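Local coordinates for DMATS type aromatic prenyltransferase (Micromonospora olivasterospora, PDB 6ZRY), which probably transfers a dimethylallyl group to the indole of tryptophan, as a 6-dimethylallyl tryptophan synthase, at residues P143-Y148 and V200-G205; D118-D123 and S164-R169; G79-S84 and S93-F98. All blocks are in the same frame, centred on the assembly; numbering follows the deposited sequence. Where two conformers were deposited one is given.

Overall arrangement
All three contacts belong to one ABBA-type barrel with tryptophan bound inside. Contact 3 comes first in the chain and packs the loop leaving strand 71-79 against the outer helix 88-106. Contacts 1 and 2 alternate along the chain (118-123, 143-148, 164-169, 200-205), with helix 159-170 following strand 141-149. The centres of contacts 1 and 3 lie about 16 Å apart, those of 1 and 2 about 17 Å, and those of 2 and 3 about 20 Å; none touch. Contact 3 is nearer the ligand than contact 1, with the Glu-80 side chain about 9 Å from the tryptophan against about 13 Å for Lys-146.

Contact 1. Residues P143-Y148 and V200-G205; sequences PEFKVY and VDLHDG
The close-fitting part here is the antiparallel pairing of two strands and the hydrophobic face beneath it. Val-147 and Val-200 form the hydrogen-bonded pair: Val-147 N gives to Val-200 O at 2.8 Å, almost along the C=O axis, and Val-200 N returns a bond to Val-147 O at 3.0 Å. Past the end of strand 193-201, Leu-202 N still reaches Phe-145 O (3.1 Å), but from 44° above the carbonyl plane. Leu-202 CG stands anti to its backbone N, which lays CD2 alongside Phe-145 CB at 3.7 Å and brings CD1 obliquely to Val-147 CG2 at 4.0 Å. Helix 88-106 covers this face through Leu-99, Gln-102 and Ala-103.

The other side is looser and polar. Lys-146 bends at chi2 (-74°) and again at chi4 and runs beside Asp-201, where NZ meets the syn lone pair of OD1 at 2.6 Å; Glu-144 OE2 adds a long second partner. A water takes the N-H of His-203 and donates to Phe-145 O, patching the backbone where the strands part. Strands paired antiparallel, with helices packed over their hydrophobic outer face, are what the ABBA prenyltransferase barrel is made of.

Contact 2. Residues D118-D123 and S164-R169; sequences DLFATD and SEALHR
Arg-169 and Asp-118 meet edge to edge in a bidentate salt bridge. The guanidinium comes end-on: NH1 bonds Asp-118 OD1 at 2.6 Å and NH2 bonds Asp-118 OD2 at 3.2 Å, each oxygen offering its syn lone pair. Carboxylate and guanidinium are only 6° from coplanar, so both bonds stay close to straight and the pair resists twisting. Asp-118 holds its carboxylate there with CG between the backbone N and the carbonyl carbon (chi1 70°), while Arg-169 reaches across with a bend at chi2.

Leu-119 lies between this ion pair and the helix. It advances toward Arg-169 tip to tip, and its branch point settles over one face of the guanidinium, offset toward the rim, with CD2 at 3.3 Å from NH2 of Arg-169. The flat cation is gripped at its edge by a carboxylate and covered on a face by a leucine. The other methyl, CD1, presses into the backbone of helix 159-170, where it lies 3.4 Å from Ala-166 CA, tighter than usual for two carbons; CB of Ala-166 follows at 3.8 Å. Glu-165 adds its aliphatic CG, 4.0 Å from Leu-119 CD2. Farther in, Phe-120 sends the CE1 corner of its ring obliquely to Ala-166 CB at 4.0 Å.

The contact grades from a salt bridge at the protein surface to apolar packing inward. Arg-169 NH1 has a second acceptor in Ser-115 O, which ties it to the chain just ahead of helix 117-120. Leu-119 and Phe-120 continue onto Leu-162, one turn earlier on helix 159-170, and Phe-120 meets the ring of Phe-198 on strand 193-201. The short, weakly bonded helix 117-120 is packed on the flank of helix 159-170, which rests on the sheet through Ala-166 and Leu-167.

Contact 3. Residues G79-S84 and S93-F98; sequences GETLGS and SATRGF
From the end of strand 71-79 the chain stays extended through Gly-83 as it passes the side of helix 88-106, closest where Thr-81 and Thr-95 bring their CA atoms to 4.7 Å. One hydrogen bond joins the two segments: the N-H of Thr-81 donates to Thr-95 OG1, with N and OG1 2.9 Å apart and an N-H...O angle of 153°. The hydroxyl stands beside its own backbone N, anti to the carbonyl carbon, and so can also bond Asn-91 O one turn back along the helix.

The two threonine side chains run antiparallel, one alongside the other, and Thr-81 CB approaches Thr-95 OG1 to 3.7 Å. Thr-81 turns its CG2 methyl toward CB of Ala-94, 3.9 Å away, and its hydroxyl to the other side, where OG1 lies 3.9 Å from Phe-98 CB and hydrogen-bonds Leu-35 O. The small Ala-94 lets the loop come in close: its CB sits 3.4 Å from Thr-81 O and 3.6 Å from Leu-82 O, with Gly-83 CA just beyond at 4.1 Å. Leu-82 points away from the helix into Val-39, Ala-49 and Trp-50. Glu-80 rests its CB against Thr-95 OG1, then runs out extended to Ser-52 OG, passing Val-54 and Trp-132, two residues of the tryptophan pocket.

Chemically, the loop is held by a mix of backbone N-H groups and side-chain hydroxyls, with small apolar groups between them. Since Asn-91 O can only accept, the Thr-95 hydroxyl must donate to it and accept from Thr-81 N, a pair of bonds that fixes the rotation of the hydroxyl. Thr-81 OG1 likewise donates to Leu-35 O, and Asn-91 OD1 takes the N-H of Gly-83. Buried polar groups of the loop are thus met by partners from the start of helix 88-106 and from helix 26-36.

Contact 1. Residues P143-Y148 and V200-G205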
loop_
_atom_site.group_PDB
_atom_site.type_symbol
_atom_site.label_atom_id
_atom_site.label_comp_id
_atom_site.label_asym_id
_atom_site.label_seq_id
_atom_site.Cartn_x
_atom_site.Cartn_y
_atom_site.Cartn_z
ATOM N N PRO A 143 -9.503 14.350 -4.494
ATOM C CA PRO A 143 -8.414 13.406 -4.214
ATOM C C PRO A 143 -7.609 13.773 -2.960
ATOM O O PRO A 143 -7.427 14.941 -2.706
ATOM C CB PRO A 143 -7.517 13.509 -5.442
ATOM C CG PRO A 143 -8.458 13.966 -6.538
ATOM C CD PRO A 143 -9.458 14.873 -5.858
ATOM N N GLU A 144 -7.165 12.765 -2.217
ATOM C CA GLU A 144 -6.250 12.895 -1.058
ATOM C C GLU A 144 -4.893 12.319 -1.447
ATOM O O GLU A 144 -4.843 11.365 -2.232
ATOM C CB GLU A 144 -6.740 12.128 0.173
ATOM C CG GLU A 144 -8.139 12.465 0.618
ATOM C CD GLU A 144 -8.534 11.807 1.941
ATOM O OE1 GLU A 144 -9.666 12.044 2.393
ATOM O OE2 GLU A 144 -7.708 11.074 2.517
ATOM N N PHE A 145 -3.835 12.866 -0.895
ATOM C CA PHE A 145 -2.466 12.392 -1.119
ATOM C C PHE A 145 -1.934 11.798 0.179
ATOM O O PHE A 145 -2.117 12.404 1.250
ATOM C CB PHE A 145 -1.610 13.544 -1.615
ATOM C CG PHE A 145 -2.088 14.155 -2.917
ATOM C CD1 PHE A 145 -3.039 15.163 -2.931
ATOM C CD2 PHE A 145 -1.586 13.714 -4.131
ATOM C CE1 PHE A 145 -3.466 15.729 -4.130
ATOM C CE2 PHE A 145 -2.020 14.273 -5.334
ATOM C CZ PHE A 145 -2.957 15.287 -5.330
ATOM N N LYS A 146 -1.248 10.664 0.073
ATOM C CA LYS A 146 -0.494 10.061 1.202
ATOM C C LYS A 146 0.919 9.812 0.735
ATOM O O LYS A 146 1.110 9.454 -0.433
ATOM C CB LYS A 146 -1.107 8.743 1.677
ATOM C CG LYS A 146 -2.618 8.703 1.716
ATOM C CD LYS A 146 -3.210 9.479 2.836
ATOM C CE LYS A 146 -4.701 9.206 3.008
ATOM N NZ LYS A 146 -5.088 9.209 4.437
ATOM N N VAL A 147 1.864 9.998 1.638
ATOM C CA VAL A 147 3.316 9.833 1.387
ATOM C C VAL A 147 3.800 8.623 2.183
ATOM O O VAL A 147 3.560 8.589 3.420
ATOM C CB VAL A 147 4.066 11.110 1.772
ATOM C CG1 VAL A 147 5.557 10.984 1.520
ATOM C CG2 VAL A 147 3.475 12.305 1.047
ATOM N N TYR A 148 4.461 7.706 1.501
ATOM C CA TYR A 148 4.995 6.447 2.020
ATOM C C TYR A 148 6.514 6.564 2.039
ATOM O O TYR A 148 7.123 6.503 0.948
ATOM C CB TYR A 148 4.503 5.291 1.147
ATOM C CG TYR A 148 3.116 4.863 1.488
ATOM C CD1 TYR A 148 2.018 5.696 1.277
ATOM C CD2 TYR A 148 2.891 3.649 2.106
ATOM C CE1 TYR A 148 0.730 5.303 1.649
ATOM C CE2 TYR A 148 1.628 3.252 2.484
ATOM C CZ TYR A 148 0.544 4.077 2.265
ATOM O OH TYR A 148 -0.692 3.633 2.665
ATOM N N VAL A 200 2.198 9.054 6.023
ATOM C CA VAL A 200 1.494 10.252 6.562
ATOM C C VAL A 200 0.657 10.890 5.461
ATOM O O VAL A 200 0.989 10.719 4.252
ATOM C CB VAL A 200 2.498 11.260 7.141
ATOM C CG1 VAL A 200 3.268 10.679 8.325
ATOM C CG2 VAL A 200 3.440 11.763 6.075
ATOM N N ASP A 201 -0.388 11.613 5.844
ATOM C CA ASP A 201 -1.118 12.472 4.879
ATOM C C ASP A 201 -0.132 13.545 4.401
ATOM O O ASP A 201 0.719 14.017 5.232
ATOM C CB ASP A 201 -2.355 13.113 5.511
ATOM C CG ASP A 201 -3.397 12.134 6.036
ATOM O OD1 ASP A 201 -3.519 11.047 5.480
ATOM O OD2 ASP A 201 -4.077 12.484 6.984
ATOM N N LEU A 202 -0.198 13.925 3.135
ATOM C CA LEU A 202 0.574 15.067 2.605
ATOM C C LEU A 202 0.129 16.323 3.362
ATOM O O LEU A 202 0.985 17.104 3.789
ATOM C CB LEU A 202 0.294 15.192 1.106
ATOM C CG LEU A 202 1.039 16.313 0.392
ATOM C CD1 LEU A 202 2.539 16.156 0.536
ATOM C CD2 LEU A 202 0.659 16.366 -1.066
ATOM N N HIS A 203 -1.179 16.465 3.541
ATOM C CA HIS A 203 -1.822 17.646 4.156
ATOM C C HIS A 203 -1.785 17.507 5.682
ATOM O O HIS A 203 -2.263 16.476 6.189
ATOM C CB HIS A 203 -3.254 17.790 3.635
ATOM C CG HIS A 203 -3.963 18.982 4.162
ATOM N ND1 HIS A 203 -3.380 20.229 4.182
ATOM C CD2 HIS A 203 -5.206 19.130 4.681
ATOM C CE1 HIS A 203 -4.230 21.099 4.709
ATOM N NE2 HIS A 203 -5.356 20.448 5.018
ATOM N N ASP A 204 -1.265 18.508 6.381
ATOM C CA ASP A 204 -1.410 18.619 7.859
ATOM C C ASP A 204 -2.894 18.482 8.214
ATOM O O ASP A 204 -3.675 19.316 7.777
ATOM C CB ASP A 204 -0.906 19.960 8.393
ATOM C CG ASP A 204 0.561 20.220 8.146
ATOM O OD1 ASP A 204 1.316 19.239 7.981
ATOM O OD2 ASP A 204 0.942 21.409 8.134
ATOM N N GLY A 205 -3.255 17.469 8.988
ATOM C CA GLY A 205 -4.602 17.339 9.577
ATOM C C GLY A 205 -4.688 18.094 10.909
ATOM O O GLY A 205 -3.710 18.704 11.341
HETATM O O HOH W 1 -3.226 14.755 2.568
#

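Contact 2. Residues D118-D123 and S164-R169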
loop_
_atom_site.group_PDB
_atom_site.type_symbol
_atom_site.label_atom_id
_atom_site.label_comp_id
_atom_site.label_asym_id
_atom_site.label_seq_id
_atom_site.Cartn_x
_atom_site.Cartn_y
_atom_site.Cartn_z
ATOM N N ASP A 118 14.453 15.854 7.147
ATOM C CA ASP A 118 15.913 15.743 7.396
ATOM C C ASP A 118 16.258 14.393 8.014
ATOM O O ASP A 118 17.419 13.964 7.835
ATOM C CB ASP A 118 16.459 16.902 8.247
ATOM C CG ASP A 118 16.035 16.908 9.698
ATOM O OD1 ASP A 118 14.851 17.145 9.953
ATOM O OD2 ASP A 118 16.910 16.695 10.563
ATOM N N LEU A 119 15.319 13.741 8.728
ATOM C CA LEU A 119 15.583 12.425 9.343
ATOM C C LEU A 119 15.682 11.368 8.255
ATOM O O LEU A 119 16.475 10.447 8.429
ATOM C CB LEU A 119 14.482 12.072 10.356
ATOM C CG LEU A 119 14.337 13.027 11.528
ATOM C CD1 LEU A 119 13.166 12.612 12.397
ATOM C CD2 LEU A 119 15.617 13.087 12.356
ATOM N N PHE A 120 14.919 11.502 7.165
ATOM C CA PHE A 120 14.929 10.550 6.029
ATOM C C PHE A 120 15.944 10.982 4.967
ATOM O O PHE A 120 16.329 10.139 4.203
ATOM C CB PHE A 120 13.521 10.373 5.436
ATOM C CG PHE A 120 12.525 9.758 6.402
ATOM C CD1 PHE A 120 11.906 10.539 7.371
ATOM C CD2 PHE A 120 12.187 8.410 6.324
ATOM C CE1 PHE A 120 10.984 9.993 8.249
ATOM C CE2 PHE A 120 11.270 7.857 7.213
ATOM C CZ PHE A 120 10.664 8.647 8.172
ATOM N N ALA A 121 16.345 12.250 4.927
ATOM C CA ALA A 121 17.149 12.802 3.813
ATOM C C ALA A 121 18.527 12.156 3.834
ATOM O O ALA A 121 19.156 12.102 4.906
ATOM C CB ALA A 121 17.241 14.310 3.895
ATOM N N THR A 122 18.973 11.680 2.680
ATOM C CA THR A 122 20.290 11.033 2.499
ATOM C C THR A 122 20.613 11.024 1.017
ATOM O O THR A 122 19.678 10.852 0.194
ATOM C CB THR A 122 20.330 9.627 3.106
ATOM O OG1 THR A 122 21.632 9.088 2.856
ATOM C CG2 THR A 122 19.267 8.701 2.549
ATOM N N ASP A 123 21.885 11.260 0.697
ATOM C CA ASP A 123 22.403 11.286 -0.689
ATOM C C ASP A 123 22.504 9.869 -1.229
ATOM O O ASP A 123 22.489 9.727 -2.451
ATOM C CB ASP A 123 23.762 11.980 -0.757
ATOM C CG ASP A 123 23.622 13.455 -1.036
ATOM O OD1 ASP A 123 22.499 13.862 -1.461
ATOM O OD2 ASP A 123 24.624 14.185 -0.851
ATOM N N SER A 164 11.648 6.211 15.622
ATOM C CA SER A 164 11.498 6.759 16.986
ATOM C C SER A 164 11.620 8.289 16.956
ATOM O O SER A 164 10.742 9.013 17.574
ATOM C CB SER A 164 12.496 6.154 17.958
ATOM O OG SER A 164 12.417 6.844 19.186
ATOM N N GLU A 165 12.635 8.799 16.268
ATOM C CA GLU A 165 12.932 10.252 16.257
ATOM C C GLU A 165 11.871 10.989 15.431
ATOM O O GLU A 165 11.453 12.069 15.859
ATOM C CB GLU A 165 14.352 10.529 15.769
ATOM C CG GLU A 165 14.828 11.925 16.121
ATOM C CD GLU A 165 14.383 12.447 17.484
ATOM O OE1 GLU A 165 13.658 13.449 17.489
ATOM O OE2 GLU A 165 14.762 11.840 18.551
ATOM N N ALA A 166 11.433 10.424 14.297
ATOM C CA ALA A 166 10.365 11.040 13.475
ATOM C C ALA A 166 9.057 11.119 14.273
ATOM O O ALA A 166 8.407 12.182 14.236
ATOM C CB ALA A 166 10.199 10.292 12.190
ATOM N N LEU A 167 8.657 10.047 14.973
ATOM C CA LEU A 167 7.395 10.066 15.746
ATOM C C LEU A 167 7.519 11.050 16.914
ATOM O O LEU A 167 6.584 11.811 17.114
ATOM C CB LEU A 167 7.052 8.666 16.224
ATOM C CG LEU A 167 6.658 7.695 15.130
ATOM C CD1 LEU A 167 6.361 6.338 15.734
ATOM C CD2 LEU A 167 5.465 8.212 14.358
ATOM N N HIS A 168 8.656 11.088 17.613
ATOM C CA HIS A 168 8.888 12.071 18.713
ATOM C C HIS A 168 8.693 13.500 18.190
ATOM O O HIS A 168 7.964 14.291 18.824
ATOM C CB HIS A 168 10.281 11.886 19.331
ATOM C CG HIS A 168 10.574 12.903 20.375
ATOM N ND1 HIS A 168 9.718 13.139 21.418
ATOM C CD2 HIS A 168 11.577 13.770 20.506
ATOM C CE1 HIS A 168 10.193 14.113 22.148
ATOM N NE2 HIS A 168 11.322 14.514 21.615
ATOM N N ARG A 169 9.280 13.826 17.050
ATOM C CA ARG A 169 9.148 15.178 16.464
ATOM C C ARG A 169 7.681 15.498 16.225
ATOM O O ARG A 169 7.318 16.647 16.333
ATOM C CB ARG A 169 9.885 15.315 15.147
ATOM C CG ARG A 169 11.386 15.387 15.309
ATOM C CD ARG A 169 11.939 16.508 14.486
ATOM N NE ARG A 169 13.377 16.380 14.395
ATOM C CZ ARG A 169 14.068 16.393 13.275
ATOM N NH1 ARG A 169 13.467 16.565 12.104
ATOM N NH2 ARG A 169 15.382 16.258 13.335
#

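Contact 3. Residues G79-S84 and S93-F98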
loop_
_atom_site.group_PDB
_atom_site.type_symbol
_atom_site.label_atom_id
_atom_site.label_comp_id
_atom_site.label_asym_id
_atom_site.label_seq_id
_atom_site.Cartn_x
_atom_site.Cartn_y
_atom_site.Cartn_z
ATOM N N GLY A 79 2.131 4.360 -6.027
ATOM C CA GLY A 79 3.219 4.252 -7.003
ATOM C C GLY A 79 4.285 5.286 -6.828
ATOM O O GLY A 79 4.359 5.914 -5.746
ATOM N N GLU A 80 5.134 5.414 -7.849
ATOM C CA GLU A 80 6.290 6.304 -7.799
ATOM C C GLU A 80 6.533 6.868 -9.197
ATOM O O GLU A 80 6.133 6.245 -10.186
ATOM C CB GLU A 80 7.528 5.597 -7.221
ATOM C CG GLU A 80 8.024 4.425 -8.037
ATOM C CD GLU A 80 9.247 3.735 -7.456
ATOM O OE1 GLU A 80 9.975 4.362 -6.649
ATOM O OE2 GLU A 80 9.470 2.565 -7.802
ATOM N N THR A 81 7.183 8.009 -9.223
ATOM C CA THR A 81 7.650 8.705 -10.433
ATOM C C THR A 81 9.126 8.391 -10.607
ATOM O O THR A 81 9.934 8.791 -9.748
ATOM C CB THR A 81 7.441 10.210 -10.355
ATOM O OG1 THR A 81 6.160 10.538 -9.785
ATOM C CG2 THR A 81 7.570 10.845 -11.726
ATOM N N LEU A 82 9.478 7.717 -11.690
ATOM C CA LEU A 82 10.870 7.336 -11.928
ATOM C C LEU A 82 11.660 8.598 -12.369
ATOM O O LEU A 82 11.051 9.505 -12.961
ATOM C CB LEU A 82 10.912 6.220 -12.962
ATOM C CG LEU A 82 10.285 4.889 -12.519
ATOM C CD1 LEU A 82 10.569 3.807 -13.547
ATOM C CD2 LEU A 82 10.786 4.434 -11.142
ATOM N N GLY A 83 12.943 8.665 -12.009
ATOM C CA GLY A 83 13.839 9.779 -12.377
ATOM C C GLY A 83 14.309 9.683 -13.822
ATOM O O GLY A 83 13.997 8.655 -14.503
ATOM N N SER A 84 15.051 10.720 -14.281
ATOM C CA SER A 84 15.372 10.957 -15.714
ATOM C C SER A 84 16.313 9.869 -16.211
ATOM O O SER A 84 15.974 9.175 -17.167
ATOM C CB SER A 84 15.890 12.353 -15.991
ATOM O OG SER A 84 15.273 12.873 -17.164
ATOM N N SER A 93 13.532 12.323 -5.965
ATOM C CA SER A 93 13.437 13.715 -6.472
ATOM C C SER A 93 12.174 13.885 -7.333
ATOM O O SER A 93 11.391 14.818 -7.062
ATOM C CB SER A 93 14.656 14.073 -7.248
ATOM O OG SER A 93 14.635 15.441 -7.585
ATOM N N ALA A 94 11.962 12.984 -8.293
ATOM C CA ALA A 94 10.815 13.037 -9.231
ATOM C C ALA A 94 9.498 12.843 -8.447
ATOM O O ALA A 94 8.509 13.566 -8.716
ATOM C CB ALA A 94 10.994 12.008 -10.343
ATOM N N THR A 95 9.459 11.895 -7.506
ATOM C CA THR A 95 8.226 11.611 -6.760
ATOM C C THR A 95 7.906 12.813 -5.869
ATOM O O THR A 95 6.746 13.259 -5.851
ATOM C CB THR A 95 8.339 10.269 -6.028
ATOM O OG1 THR A 95 8.594 9.244 -6.992
ATOM C CG2 THR A 95 7.099 9.957 -5.248
ATOM N N ARG A 96 8.895 13.331 -5.146
ATOM C CA ARG A 96 8.672 14.485 -4.256
ATOM C C ARG A 96 8.279 15.699 -5.109
ATOM O O ARG A 96 7.340 16.405 -4.712
ATOM C CB ARG A 96 9.898 14.764 -3.389
ATOM C CG ARG A 96 9.590 15.696 -2.233
ATOM C CD ARG A 96 10.835 16.273 -1.599
ATOM N NE ARG A 96 10.542 17.611 -1.135
ATOM C CZ ARG A 96 11.442 18.467 -0.683
ATOM N NH1 ARG A 96 11.060 19.662 -0.277
ATOM N NH2 ARG A 96 12.720 18.126 -0.637
ATOM N N GLY A 97 8.938 15.891 -6.264
ATOM C CA GLY A 97 8.590 16.940 -7.232
ATOM C C GLY A 97 7.113 16.902 -7.593
ATOM O O GLY A 97 6.452 17.926 -7.508
ATOM N N PHE A 98 6.592 15.723 -7.914
ATOM C CA PHE A 98 5.160 15.535 -8.229
ATOM C C PHE A 98 4.290 15.930 -7.034
ATOM O O PHE A 98 3.327 16.667 -7.200
ATOM C CB PHE A 98 4.891 14.090 -8.649
ATOM C CG PHE A 98 3.445 13.742 -8.700
ATOM C CD1 PHE A 98 2.622 14.286 -9.664
ATOM C CD2 PHE A 98 2.890 12.871 -7.765
ATOM C CE1 PHE A 98 1.279 13.986 -9.691
ATOM C CE2 PHE A 98 1.549 12.552 -7.824
ATOM C CZ PHE A 98 0.747 13.106 -8.778
#